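Local coordinates for protein Poly(A) RNA polymerase GLD2 (Rattus norvegicus, PDB 6LBK) that probably adds successive AMP units from ATP to the 3' ends of selected cytoplasmic mRNAs, and a single nucleotide to certain microRNAs, at residues A[74-79]-A[165-170]; A[141-146]-A[151-156]; A[301-306]-A[310-315]; A[326-331]-A[335-340]. The protein carries 1 engineered substitution. All blocks are in the same frame, centred on the assembly; numbering follows the deposited sequence.

Contact 1: A[74-79]-A[165-170]; sequences ELCRAQ and FRDKVS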
loop_
_atom_site.group_PDB
_atom_site.type_symbol
_atom_site.label_atom_id
_atom_site.label_comp_id
_atom_site.label_asym_id
_atom_site.label_seq_id
_atom_site.Cartn_x
_atom_site.Cartn_y
_atom_site.Cartn_z
ATOM N N GLU A 74 11.639 -12.974 -3.825
ATOM C CA GLU A 74 11.060 -14.296 -3.650
ATOM C C GLU A 74 12.132 -15.325 -3.256
ATOM O O GLU A 74 11.862 -16.238 -2.463
ATOM C CB GLU A 74 10.325 -14.705 -4.929
ATOM C CG GLU A 74 10.016 -16.196 -4.965
ATOM C CD GLU A 74 8.997 -16.589 -3.916
ATOM O OE1 GLU A 74 8.106 -15.760 -3.642
ATOM O OE2 GLU A 74 9.098 -17.708 -3.359
ATOM N N LEU A 75 13.346 -15.201 -3.815
ATOM C CA LEU A 75 14.456 -16.066 -3.420
ATOM C C LEU A 75 14.810 -15.845 -1.962
ATOM O O LEU A 75 15.083 -16.804 -1.221
ATOM C CB LEU A 75 15.672 -15.780 -4.293
ATOM C CG LEU A 75 15.498 -16.138 -5.745
ATOM C CD1 LEU A 75 16.676 -15.612 -6.560
ATOM C CD2 LEU A 75 15.369 -17.650 -5.813
ATOM N N CYS A 76 14.760 -14.586 -1.517
ATOM C CA CYS A 76 14.991 -14.319 -0.105
ATOM C C CYS A 76 13.871 -14.888 0.775
ATOM O O CYS A 76 14.143 -15.441 1.851
ATOM C CB CYS A 76 15.163 -12.824 0.103
ATOM S SG CYS A 76 15.492 -12.446 1.815
ATOM N N ARG A 77 12.608 -14.772 0.328
ATOM C CA ARG A 77 11.472 -15.302 1.082
ATOM C C ARG A 77 11.568 -16.817 1.248
ATOM O O ARG A 77 11.390 -17.349 2.352
ATOM C CB ARG A 77 10.156 -14.961 0.382
ATOM C CG ARG A 77 8.954 -15.453 1.167
ATOM C CD ARG A 77 7.783 -15.859 0.315
ATOM N NE ARG A 77 8.113 -16.917 -0.628
ATOM C CZ ARG A 77 8.197 -18.198 -0.286
ATOM N NH1 ARG A 77 7.995 -18.547 0.982
ATOM N NH2 ARG A 77 8.479 -19.121 -1.195
ATOM N N ALA A 78 11.831 -17.532 0.155
ATOM C CA ALA A 78 11.966 -18.983 0.234
ATOM C C ALA A 78 13.152 -19.407 1.105
ATOM O O ALA A 78 13.022 -20.332 1.925
ATOM C CB ALA A 78 12.096 -19.553 -1.169
ATOM N N GLN A 79 14.312 -18.732 0.975
ATOM C CA GLN A 79 15.459 -19.112 1.812
ATOM C C GLN A 79 15.169 -18.862 3.280
ATOM O O GLN A 79 15.526 -19.666 4.140
ATOM C CB GLN A 79 16.735 -18.362 1.402
ATOM C CG GLN A 79 17.911 -18.540 2.362
ATOM C CD GLN A 79 18.471 -19.984 2.383
ATOM O OE1 GLN A 79 18.391 -20.714 1.396
ATOM N NE2 GLN A 79 19.059 -20.375 3.500
ATOM N N PHE A 165 15.305 -5.791 8.417
ATOM C CA PHE A 165 16.621 -6.318 8.115
ATOM C C PHE A 165 16.942 -6.019 6.667
ATOM O O PHE A 165 16.056 -5.753 5.865
ATOM C CB PHE A 165 16.708 -7.842 8.402
ATOM C CG PHE A 165 15.806 -8.719 7.556
ATOM C CD1 PHE A 165 16.267 -9.285 6.371
ATOM C CD2 PHE A 165 14.533 -9.050 7.989
ATOM C CE1 PHE A 165 15.435 -10.128 5.609
ATOM C CE2 PHE A 165 13.713 -9.889 7.232
ATOM C CZ PHE A 165 14.159 -10.422 6.046
ATOM N N ARG A 166 18.222 -6.136 6.328
ATOM C CA ARG A 166 18.679 -5.936 4.962
ATOM C C ARG A 166 19.290 -7.242 4.482
ATOM O O ARG A 166 20.212 -7.762 5.109
ATOM C CB ARG A 166 19.692 -4.791 4.894
ATOM C CG ARG A 166 19.918 -4.191 3.515
ATOM C CD ARG A 166 20.996 -3.112 3.595
ATOM N NE ARG A 166 22.256 -3.534 2.991
ATOM C CZ ARG A 166 22.643 -3.192 1.766
ATOM N NH1 ARG A 166 21.880 -2.402 1.016
ATOM N NH2 ARG A 166 23.800 -3.629 1.292
ATOM N N ASP A 167 18.771 -7.762 3.373
ATOM C CA ASP A 167 19.337 -8.920 2.711
ATOM C C ASP A 167 20.535 -8.464 1.894
ATOM O O ASP A 167 20.399 -7.624 0.990
ATOM C CB ASP A 167 18.290 -9.589 1.819
ATOM C CG ASP A 167 18.876 -10.711 0.948
ATOM O OD1 ASP A 167 19.579 -11.630 1.455
ATOM O OD2 ASP A 167 18.649 -10.650 -0.282
ATOM N N LYS A 168 21.712 -8.994 2.250
ATOM C CA LYS A 168 22.956 -8.708 1.544
ATOM C C LYS A 168 22.999 -9.383 0.185
ATOM O O LYS A 168 23.827 -9.013 -0.652
ATOM C CB LYS A 168 24.149 -9.213 2.341
ATOM C CG LYS A 168 24.488 -8.441 3.573
ATOM C CD LYS A 168 25.352 -9.294 4.499
ATOM C CE LYS A 168 26.635 -9.726 3.812
ATOM N NZ LYS A 168 27.494 -8.535 3.534
ATOM N N VAL A 169 22.139 -10.376 -0.040
ATOM C CA VAL A 169 22.121 -11.083 -1.312
ATOM C C VAL A 169 21.470 -10.224 -2.385
ATOM O O VAL A 169 22.039 -10.025 -3.465
ATOM C CB VAL A 169 21.400 -12.434 -1.152
ATOM C CG1 VAL A 169 21.400 -13.184 -2.465
ATOM C CG2 VAL A 169 22.054 -13.264 -0.053
ATOM N N SER A 170 20.253 -9.736 -2.124
ATOM C CA SER A 170 19.566 -8.813 -3.023
ATOM C C SER A 170 19.854 -7.340 -2.733
ATOM O O SER A 170 19.472 -6.490 -3.546
ATOM C CB SER A 170 18.048 -9.015 -2.963
ATOM O OG SER A 170 17.550 -8.796 -1.659
#
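Cys76 makes the helix side of this contact almost entirely through its sulfur, which rests against the carboxylate carbon of Asp167 (Cys76 SG to Asp167 CG 3.9 Å). The same sulfur lies near the ring plane of Phe165 and at its edge, a looser approach of 4.4 Å from Cys76 SG to Phe165 CE1. No hydrogen bond joins the two segments, so helix and strand meet here through van der Waals packing alone. Holding SG anti to the backbone N of Cys76 (chi1 -179°) directs the sulfur to the CB-CG bond of Asp167, with both carboxylate oxygens slightly farther off. These residues lie in the palm domain of the nucleotidyltransferase, where helix 67-85 lies against the five-stranded mixed sheet. Asp167 closes strand 162-167, and the side chain of Phe165 is about 9 Å from that of Asp111, a magnesium ligand by similarity.

In the second shell, an Asx motif fixes the carboxylate. Asp167 OD2 accepts from Ser170 OG at 2.6 Å on its anti lone pair, while Ser170 N, also 2.6 Å from Asp167 OD2, comes from above the carboxylate plane. A weak bond from Val169 N reaches Asp167 OD1. Phe165 is flanked by Phe174 and, edge-to-face, by Phe142. Elsewhere on the helix, Arg77 NE and NH2 both point to Glu74 OE2, which lies close to the guanidinium plane.

Contact 2: A[141-146]-A[151-156]; sequences HFCTRL and ERPQLI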
loop_
_atom_site.group_PDB
_atom_site.type_symbol
_atom_site.label_atom_id
_atom_site.label_comp_id
_atom_site.label_asym_id
_atom_site.label_seq_id
_atom_site.Cartn_x
_atom_site.Cartn_y
_atom_site.Cartn_z
ATOM N N HIS A 141 17.595 -15.511 15.943
ATOM C CA HIS A 141 18.084 -16.402 14.894
ATOM C C HIS A 141 18.815 -15.609 13.812
ATOM O O HIS A 141 19.915 -15.976 13.387
ATOM C CB HIS A 141 16.895 -17.174 14.304
ATOM C CG HIS A 141 17.263 -18.303 13.385
ATOM N ND1 HIS A 141 17.721 -19.524 13.838
ATOM C CD2 HIS A 141 17.201 -18.405 12.033
ATOM C CE1 HIS A 141 17.948 -20.317 12.805
ATOM N NE2 HIS A 141 17.640 -19.664 11.698
ATOM N N PHE A 142 18.225 -14.500 13.375
ATOM C CA PHE A 142 18.861 -13.680 12.346
ATOM C C PHE A 142 20.186 -13.106 12.837
ATOM O O PHE A 142 21.154 -12.996 12.074
ATOM C CB PHE A 142 17.921 -12.549 11.919
ATOM C CG PHE A 142 16.761 -13.000 11.056
ATOM C CD1 PHE A 142 16.455 -14.340 10.915
ATOM C CD2 PHE A 142 15.971 -12.067 10.397
ATOM C CE1 PHE A 142 15.390 -14.748 10.121
ATOM C CE2 PHE A 142 14.913 -12.466 9.609
ATOM C CZ PHE A 142 14.619 -13.818 9.469
ATOM N N CYS A 143 20.249 -12.740 14.115
ATOM C CA CYS A 143 21.476 -12.159 14.660
ATOM C C CYS A 143 22.575 -13.202 14.846
ATOM O O CYS A 143 23.746 -12.926 14.558
ATOM C CB CYS A 143 21.193 -11.463 15.991
ATOM S SG CYS A 143 19.996 -10.119 15.923
ATOM N N THR A 144 22.236 -14.390 15.351
ATOM C CA THR A 144 23.272 -15.369 15.683
ATOM C C THR A 144 23.647 -16.251 14.490
ATOM O O THR A 144 24.819 -16.321 14.103
ATOM C CB THR A 144 22.834 -16.243 16.872
ATOM O OG1 THR A 144 21.699 -17.040 16.515
ATOM C CG2 THR A 144 22.472 -15.383 18.070
ATOM N N ARG A 145 22.668 -16.930 13.900
ATOM C CA ARG A 145 22.986 -17.926 12.889
ATOM C C ARG A 145 23.036 -17.325 11.488
ATOM O O ARG A 145 23.847 -17.753 10.663
ATOM C CB ARG A 145 21.992 -19.094 12.983
ATOM C CG ARG A 145 22.028 -19.775 14.365
ATOM C CD ARG A 145 23.333 -20.552 14.623
ATOM N NE ARG A 145 23.484 -20.990 16.024
ATOM C CZ ARG A 145 23.310 -22.233 16.475
ATOM N NH1 ARG A 145 22.984 -23.209 15.635
ATOM N NH2 ARG A 145 23.474 -22.503 17.770
ATOM N N LEU A 146 22.210 -16.331 11.195
ATOM C CA LEU A 146 22.041 -15.876 9.821
ATOM C C LEU A 146 22.860 -14.639 9.495
ATOM O O LEU A 146 22.704 -14.078 8.408
ATOM C CB LEU A 146 20.578 -15.578 9.545
ATOM C CG LEU A 146 19.611 -16.672 9.933
ATOM C CD1 LEU A 146 18.318 -16.446 9.179
ATOM C CD2 LEU A 146 20.225 -18.057 9.678
ATOM N N GLU A 151 21.832 -8.464 7.244
ATOM C CA GLU A 151 22.479 -7.323 7.881
ATOM C C GLU A 151 21.542 -6.610 8.833
ATOM O O GLU A 151 20.352 -6.437 8.540
ATOM C CB GLU A 151 22.991 -6.308 6.860
ATOM C CG GLU A 151 24.398 -6.549 6.376
ATOM C CD GLU A 151 24.943 -5.388 5.554
ATOM O OE1 GLU A 151 24.230 -4.364 5.408
ATOM O OE2 GLU A 151 26.089 -5.495 5.060
ATOM N N ARG A 152 22.093 -6.179 9.968
ATOM C CA ARG A 152 21.472 -5.249 10.908
ATOM C C ARG A 152 19.995 -5.569 11.218
ATOM O O ARG A 152 19.129 -4.718 10.996
ATOM C CB ARG A 152 21.609 -3.827 10.375
ATOM C CG ARG A 152 23.031 -3.311 10.292
ATOM C CD ARG A 152 23.036 -1.864 9.802
ATOM N NE ARG A 152 24.350 -1.238 9.916
ATOM C CZ ARG A 152 24.601 0.038 9.624
ATOM N NH1 ARG A 152 23.631 0.833 9.191
ATOM N NH2 ARG A 152 25.826 0.520 9.764
ATOM N N PRO A 153 19.697 -6.752 11.762
ATOM C CA PRO A 153 18.298 -7.040 12.114
ATOM C C PRO A 153 17.922 -6.305 13.389
ATOM O O PRO A 153 18.661 -6.337 14.376
ATOM C CB PRO A 153 18.289 -8.559 12.323
ATOM C CG PRO A 153 19.668 -8.882 12.723
ATOM C CD PRO A 153 20.581 -7.897 12.044
ATOM N N GLN A 154 16.774 -5.643 13.366
ATOM C CA GLN A 154 16.357 -4.836 14.499
ATOM C C GLN A 154 14.873 -5.029 14.734
ATOM O O GLN A 154 14.098 -5.051 13.782
ATOM C CB GLN A 154 16.671 -3.349 14.268
ATOM C CG GLN A 154 16.018 -2.400 15.245
ATOM C CD GLN A 154 16.499 -0.968 15.055
ATOM O OE1 GLN A 154 17.046 -0.626 14.002
ATOM N NE2 GLN A 154 16.255 -0.114 16.053
ATOM N N LEU A 155 14.474 -5.135 15.995
ATOM C CA LEU A 155 13.057 -5.132 16.334
ATOM C C LEU A 155 12.566 -3.689 16.360
ATOM O O LEU A 155 12.938 -2.909 17.247
ATOM C CB LEU A 155 12.811 -5.796 17.682
ATOM C CG LEU A 155 12.873 -7.301 17.828
ATOM C CD1 LEU A 155 13.217 -7.624 19.271
ATOM C CD2 LEU A 155 11.535 -7.878 17.459
ATOM N N ILE A 156 11.704 -3.344 15.424
ATOM C CA ILE A 156 11.049 -2.047 15.429
ATOM C C ILE A 156 9.709 -2.182 16.137
ATOM O O ILE A 156 8.914 -3.091 15.846
ATOM C CB ILE A 156 10.897 -1.486 14.008
ATOM C CG1 ILE A 156 12.280 -1.268 13.389
ATOM C CG2 ILE A 156 10.111 -0.177 14.017
ATOM C CD1 ILE A 156 12.292 -0.226 12.271
#
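Immediately before Phe142 and Cys143, the two helix residues that touch Pro153, the carbonyl oxygen of His141 is gripped by two backbone N-H groups. Arg145 N donates to His141 O at 3.0 Å and Leu146 N donates to the same His141 O at 3.2 Å, which holds the backbone just behind the contact. The contact itself is apolar and small. Cys143 SG comes within 3.4 Å of Pro153 CG, a close approach of the sulfur to the outermost carbon of the pyrrolidine ring. With SG anti to the carbonyl carbon of Cys143 (chi1 -60°), the sulfur reaches the proline although CB itself does not point at the strand. Phe142 adds only the root of its side chain, with Phe142 CB 4.0 Å from Pro153 CB; its ring leads away and packs on Leu80 of helix 67-85 among other residues of the palm core. The proline ring is thus met by both neighbouring residues of one helical turn.

On the strand, Pro153 turns toward the helix while Arg152 and Gln154 turn away from it. Two further ties lie nearby: Pro153 O accepts from His139 NE2, and Leu155 touches Leu135 and His139, all on helix 128-144. Strand 150-156 is bonded to strand 162-167, and the arrangement is that of a helix packed on the edge strand of the mixed sheet in the nucleotidyltransferase palm domain.

Contact 3: A[301-306]-A[310-315]; sequences NTQMIS and AKAIPR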
loop_
_atom_site.group_PDB
_atom_site.type_symbol
_atom_site.label_atom_id
_atom_site.label_comp_id
_atom_site.label_asym_id
_atom_site.label_seq_id
_atom_site.Cartn_x
_atom_site.Cartn_y
_atom_site.Cartn_z
ATOM N N ASN A 301 -13.345 15.502 8.795
ATOM C CA ASN A 301 -13.889 15.588 10.144
ATOM C C ASN A 301 -15.197 14.833 10.315
ATOM O O ASN A 301 -15.585 14.557 11.455
ATOM C CB ASN A 301 -14.091 17.056 10.536
ATOM C CG ASN A 301 -12.842 17.893 10.325
ATOM O OD1 ASN A 301 -11.847 17.428 9.761
ATOM N ND2 ASN A 301 -12.883 19.130 10.775
ATOM N N THR A 302 -15.885 14.483 9.229
ATOM C CA THR A 302 -17.155 13.790 9.365
ATOM C C THR A 302 -17.193 12.414 8.718
ATOM O O THR A 302 -18.069 11.610 9.081
ATOM C CB THR A 302 -18.290 14.629 8.764
ATOM O OG1 THR A 302 -18.038 14.821 7.365
ATOM C CG2 THR A 302 -18.375 15.985 9.463
ATOM N N GLN A 303 -16.289 12.104 7.783
ATOM C CA GLN A 303 -16.426 10.871 7.021
ATOM C C GLN A 303 -15.177 10.000 7.050
ATOM O O GLN A 303 -14.061 10.444 7.327
ATOM C CB GLN A 303 -16.835 11.130 5.566
ATOM C CG GLN A 303 -18.308 11.467 5.441
ATOM C CD GLN A 303 -18.819 11.279 4.041
ATOM O OE1 GLN A 303 -18.108 11.545 3.074
ATOM N NE2 GLN A 303 -20.068 10.832 3.919
ATOM N N MET A 304 -15.418 8.731 6.745
ATOM C CA MET A 304 -14.399 7.702 6.656
ATOM C C MET A 304 -14.517 7.039 5.294
ATOM O O MET A 304 -15.609 6.902 4.726
ATOM C CB MET A 304 -14.516 6.643 7.761
ATOM C CG MET A 304 -15.557 5.572 7.499
ATOM S SD MET A 304 -15.347 4.146 8.592
ATOM C CE MET A 304 -16.591 3.058 7.899
ATOM N N ILE A 305 -13.368 6.661 4.775
ATOM C CA ILE A 305 -13.225 6.102 3.437
ATOM C C ILE A 305 -13.329 4.581 3.498
ATOM O O ILE A 305 -12.515 3.919 4.160
ATOM C CB ILE A 305 -11.885 6.536 2.834
ATOM C CG1 ILE A 305 -12.000 7.985 2.326
ATOM C CG2 ILE A 305 -11.382 5.523 1.785
ATOM C CD1 ILE A 305 -10.694 8.742 2.415
ATOM N N SER A 306 -14.325 4.017 2.810
ATOM C CA SER A 306 -14.570 2.580 2.833
ATOM C C SER A 306 -14.424 2.048 1.407
ATOM O O SER A 306 -15.349 2.180 0.591
ATOM C CB SER A 306 -15.931 2.268 3.402
ATOM O OG SER A 306 -16.229 0.904 3.194
ATOM N N ALA A 310 -17.026 0.871 -1.384
ATOM C CA ALA A 310 -16.828 1.772 -2.524
ATOM C C ALA A 310 -17.547 3.104 -2.283
ATOM O O ALA A 310 -18.118 3.715 -3.196
ATOM C CB ALA A 310 -17.273 1.126 -3.837
ATOM N N LYS A 311 -17.512 3.555 -1.025
ATOM C CA LYS A 311 -18.293 4.715 -0.619
ATOM C C LYS A 311 -17.523 5.502 0.432
ATOM O O LYS A 311 -16.597 4.993 1.092
ATOM C CB LYS A 311 -19.662 4.301 -0.057
ATOM C CG LYS A 311 -20.628 3.757 -1.102
ATOM C CD LYS A 311 -21.968 3.333 -0.500
ATOM C CE LYS A 311 -22.950 2.977 -1.605
ATOM N NZ LYS A 311 -24.249 2.504 -1.089
ATOM N N ALA A 312 -17.924 6.758 0.568
ATOM C CA ALA A 312 -17.644 7.537 1.761
ATOM C C ALA A 312 -18.794 7.339 2.742
ATOM O O ALA A 312 -19.964 7.442 2.363
ATOM C CB ALA A 312 -17.458 9.011 1.411
ATOM N N ILE A 313 -18.462 7.022 3.988
ATOM C CA ILE A 313 -19.462 6.702 5.001
ATOM C C ILE A 313 -19.307 7.749 6.099
ATOM O O ILE A 313 -18.215 8.314 6.236
ATOM C CB ILE A 313 -19.245 5.262 5.512
ATOM C CG1 ILE A 313 -19.342 4.263 4.352
ATOM C CG2 ILE A 313 -20.187 4.877 6.658
ATOM C CD1 ILE A 313 -20.582 4.424 3.504
ATOM N N PRO A 314 -20.341 8.073 6.876
ATOM C CA PRO A 314 -20.141 8.971 8.020
ATOM C C PRO A 314 -19.326 8.289 9.103
ATOM O O PRO A 314 -19.387 7.068 9.280
ATOM C CB PRO A 314 -21.567 9.253 8.503
ATOM C CG PRO A 314 -22.358 8.094 7.987
ATOM C CD PRO A 314 -21.776 7.841 6.638
ATOM N N ARG A 315 -18.544 9.092 9.820
ATOM C CA ARG A 315 -17.718 8.550 10.896
ATOM C C ARG A 315 -18.575 7.857 11.951
ATOM O O ARG A 315 -19.544 8.450 12.451
ATOM C CB ARG A 315 -16.887 9.642 11.568
ATOM C CG ARG A 315 -15.671 10.114 10.815
ATOM C CD ARG A 315 -15.035 11.217 11.617
ATOM N NE ARG A 315 -13.670 11.511 11.225
ATOM C CZ ARG A 315 -12.878 12.330 11.910
ATOM N NH1 ARG A 315 -13.335 12.929 13.006
ATOM N NH2 ARG A 315 -11.637 12.555 11.503
#
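Met304 and Ile313 face each other as an antiparallel hydrogen-bonded pair, and this is the close-knit centre of the contact. Met304 N donates to Ile313 O at 2.9 Å, and the return bond from Ile313 N to Met304 O has the same length and is almost straight (178°). The two side chains run side by side, pointing the same way, with Met304 CE 4.2 Å from Ile313 CB, while Ser306 CB adjoins CG1 of the isoleucine. The polar end of Ser306 is used elsewhere: its OG bonds Glu329 and the backbone N of Glu309. On the other face, Ile305 and Ala312 form a non-hydrogen-bonded pair directed to helix 226-239, where both touch His235.

The motif is a beta hairpin in the PAP-associated region, its short strands 303-306 and 311-314 running at 144° to each other. Near the turn a G1 beta bulge places both Ala310 and Lys311 opposite Ser306; Ala310 takes positive phi and psi to do so. At this turn end Lys311 is exposed, its extended chain leading away from the partner strand.

Toward the open end the pairing continues, but the side chains of Gln303 and Pro314 diverge. Gln303 OE1 nevertheless comes within 3.1 Å of Ala312 CB, and Arg315 N bonds Thr302 O at 2.7 Å. The exposed side here is formed by Asn301, Thr302 and Pro314. Over it the extended arginine lays one guanidinium face, toward its rim, on the Asn301 carbonyl, whose carbon is 3.5 Å above the plane. Asn301 O to Arg315 NH1 is 3.2 Å, but the angle is too poor for a hydrogen bond.

Contact 4: A[326-331]-A[335-340]; sequences ICVEEP and TNTARA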
loop_
_atom_site.group_PDB
_atom_site.type_symbol
_atom_site.label_atom_id
_atom_site.label_comp_id
_atom_site.label_asym_id
_atom_site.label_seq_id
_atom_site.Cartn_x
_atom_site.Cartn_y
_atom_site.Cartn_z
ATOM N N ILE A 326 -7.950 11.582 10.432
ATOM C CA ILE A 326 -8.166 10.902 9.166
ATOM C C ILE A 326 -8.682 9.504 9.490
ATOM O O ILE A 326 -8.166 8.845 10.404
ATOM C CB ILE A 326 -6.872 10.855 8.326
ATOM C CG1 ILE A 326 -6.306 12.263 8.141
ATOM C CG2 ILE A 326 -7.108 10.242 6.934
ATOM C CD1 ILE A 326 -5.133 12.324 7.216
ATOM N N CYS A 327 -9.752 9.096 8.804
ATOM C CA CYS A 327 -10.426 7.814 9.031
ATOM C C CYS A 327 -10.525 7.031 7.721
ATOM O O CYS A 327 -11.376 7.334 6.885
ATOM C CB CYS A 327 -11.810 8.020 9.622
ATOM S SG CYS A 327 -11.817 8.763 11.240
ATOM N N VAL A 328 -9.683 6.016 7.549
ATOM C CA VAL A 328 -9.745 5.099 6.411
ATOM C C VAL A 328 -10.046 3.684 6.938
ATOM O O VAL A 328 -9.315 3.170 7.788
ATOM C CB VAL A 328 -8.440 5.127 5.608
ATOM C CG1 VAL A 328 -8.575 4.316 4.342
ATOM C CG2 VAL A 328 -8.022 6.549 5.334
ATOM N N GLU A 329 -11.155 3.087 6.495
ATOM C CA GLU A 329 -11.582 1.784 6.997
ATOM C C GLU A 329 -10.762 0.669 6.345
ATOM O O GLU A 329 -10.737 0.547 5.117
ATOM C CB GLU A 329 -13.070 1.558 6.736
ATOM C CG GLU A 329 -13.624 0.248 7.309
ATOM C CD GLU A 329 -15.037 -0.110 6.802
ATOM O OE1 GLU A 329 -15.916 -0.463 7.633
ATOM O OE2 GLU A 329 -15.273 -0.057 5.576
ATOM N N GLU A 330 -10.069 -0.131 7.152
ATOM C CA GLU A 330 -9.475 -1.342 6.604
ATOM C C GLU A 330 -10.610 -2.182 6.013
ATOM O O GLU A 330 -11.688 -2.253 6.606
ATOM C CB GLU A 330 -8.705 -2.099 7.697
ATOM C CG GLU A 330 -7.406 -2.802 7.282
ATOM C CD GLU A 330 -7.587 -4.092 6.450
ATOM O OE1 GLU A 330 -8.600 -4.800 6.643
ATOM O OE2 GLU A 330 -6.703 -4.396 5.602
ATOM N N PRO A 331 -10.447 -2.742 4.807
ATOM C CA PRO A 331 -11.575 -3.462 4.178
ATOM C C PRO A 331 -11.887 -4.830 4.788
ATOM O O PRO A 331 -13.039 -5.275 4.678
ATOM C CB PRO A 331 -11.159 -3.580 2.705
ATOM C CG PRO A 331 -9.716 -3.358 2.682
ATOM C CD PRO A 331 -9.329 -2.540 3.880
ATOM N N THR A 335 -10.783 -0.992 11.291
ATOM C CA THR A 335 -9.791 -0.194 12.004
ATOM C C THR A 335 -9.287 0.926 11.096
ATOM O O THR A 335 -9.372 0.849 9.867
ATOM C CB THR A 335 -8.619 -1.067 12.520
ATOM O OG1 THR A 335 -8.067 -1.847 11.452
ATOM C CG2 THR A 335 -9.039 -2.005 13.646
ATOM N N ASN A 336 -8.744 1.969 11.725
ATOM C CA ASN A 336 -8.283 3.174 11.039
ATOM C C ASN A 336 -6.843 2.989 10.567
ATOM O O ASN A 336 -5.929 2.897 11.393
ATOM C CB ASN A 336 -8.382 4.387 11.958
ATOM C CG ASN A 336 -7.990 5.679 11.263
ATOM O OD1 ASN A 336 -7.898 5.739 10.034
ATOM N ND2 ASN A 336 -7.767 6.726 12.045
ATOM N N THR A 337 -6.634 2.937 9.239
ATOM C CA THR A 337 -5.285 2.763 8.713
ATOM C C THR A 337 -4.434 4.015 8.878
ATOM O O THR A 337 -3.200 3.913 8.989
ATOM C CB THR A 337 -5.338 2.391 7.237
ATOM O OG1 THR A 337 -5.809 3.531 6.500
ATOM C CG2 THR A 337 -6.237 1.189 7.004
ATOM N N ALA A 338 -5.056 5.195 8.879
ATOM C CA ALA A 338 -4.347 6.456 9.050
ATOM C C ALA A 338 -4.270 6.856 10.514
ATOM O O ALA A 338 -4.020 8.029 10.825
ATOM C CB ALA A 338 -5.007 7.568 8.235
ATOM N N ARG A 339 -4.487 5.896 11.407
ATOM C CA ARG A 339 -4.409 6.115 12.843
ATOM C C ARG A 339 -3.109 6.788 13.255
ATOM O O ARG A 339 -3.063 7.418 14.314
ATOM C CB ARG A 339 -4.569 4.769 13.544
ATOM C CG ARG A 339 -4.609 4.787 15.057
ATOM C CD ARG A 339 -4.955 3.389 15.615
ATOM N NE ARG A 339 -6.394 3.121 15.671
ATOM C CZ ARG A 339 -6.998 2.073 15.113
ATOM N NH1 ARG A 339 -6.290 1.163 14.453
ATOM N NH2 ARG A 339 -8.316 1.929 15.221
ATOM N N ALA A 340 -2.054 6.666 12.442
ATOM C CA ALA A 340 -0.769 7.284 12.741
ATOM C C ALA A 340 -0.800 8.803 12.647
ATOM O O ALA A 340 0.116 9.457 13.151
ATOM C CB ALA A 340 0.298 6.745 11.786
#
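Asn336 crosses to the backbone of Ile326 and Val328 by its amide. Its CB sits 4.0 Å above one face of the Arg339 guanidinium, offset toward its rim. Asn336 CG, held anti to the backbone N (chi1 -177°), lies 3.3 Å from Ile326 O. At the end of the chain, Asn336 ND2 donates to Ile326 O at 2.7 Å, in the carbonyl plane of Ile326, but the bond is bent (139°) and the acceptor is tilted from the amide plane. Asn336 OD1 accepts twice, from Val328 N at 3.1 Å and from Ala338 N, both well out of the plane and on opposite faces. The second bond makes an Asx turn, which overlaps a type I beta turn from Asn336 to Arg339. Three bonds therefore fix the rotation of this buried amide.

Backbone bonds extend the bridge on the other side of Asn336: Thr337 N reaches Val328 O at 3.1 Å, and Glu330 N reaches Thr335 O. Thr337 and Val328 cross obliquely, bringing Thr337 OG1 to 3.2 Å from Val328 CB, although the hydroxyl's polar partner is Ser228. Apolar contact is made at the far end, where Ile326 CG2 is 3.6 Å from Ala338 CB.

Around this, helix 226-239 covers Val328, Thr337 and Ala338, Glu330 bonds Tyr227 of that helix and Asn186 of helix 182-194, and the short, weakly bonded strand 328-329 lies beside strand 303-306, with the loop leading on to helix 344-363.

The four contacts fall into two pairs, in different parts of the fold. Contacts 1 and 2 share the palm sheet: their strands 162-167 and 150-156 are neighbours, joined by the Arg166 to Glu151 salt bridge. Both set a helix against this sheet through a cysteine sulfur, which meets a carboxylate and a ring edge in contact 1 and a proline in contact 2, with no hydrogen bond between segments; contact 1 is buried, contact 2 only partly. Contacts 3 and 4 meet in a smaller three-stranded sheet, where Glu329 N probably bonds Ile305 O. Here backbone bonds dominate, in a partly exposed hairpin at contact 3 and in a buried bridge strengthened by a side-chain amide at contact 4.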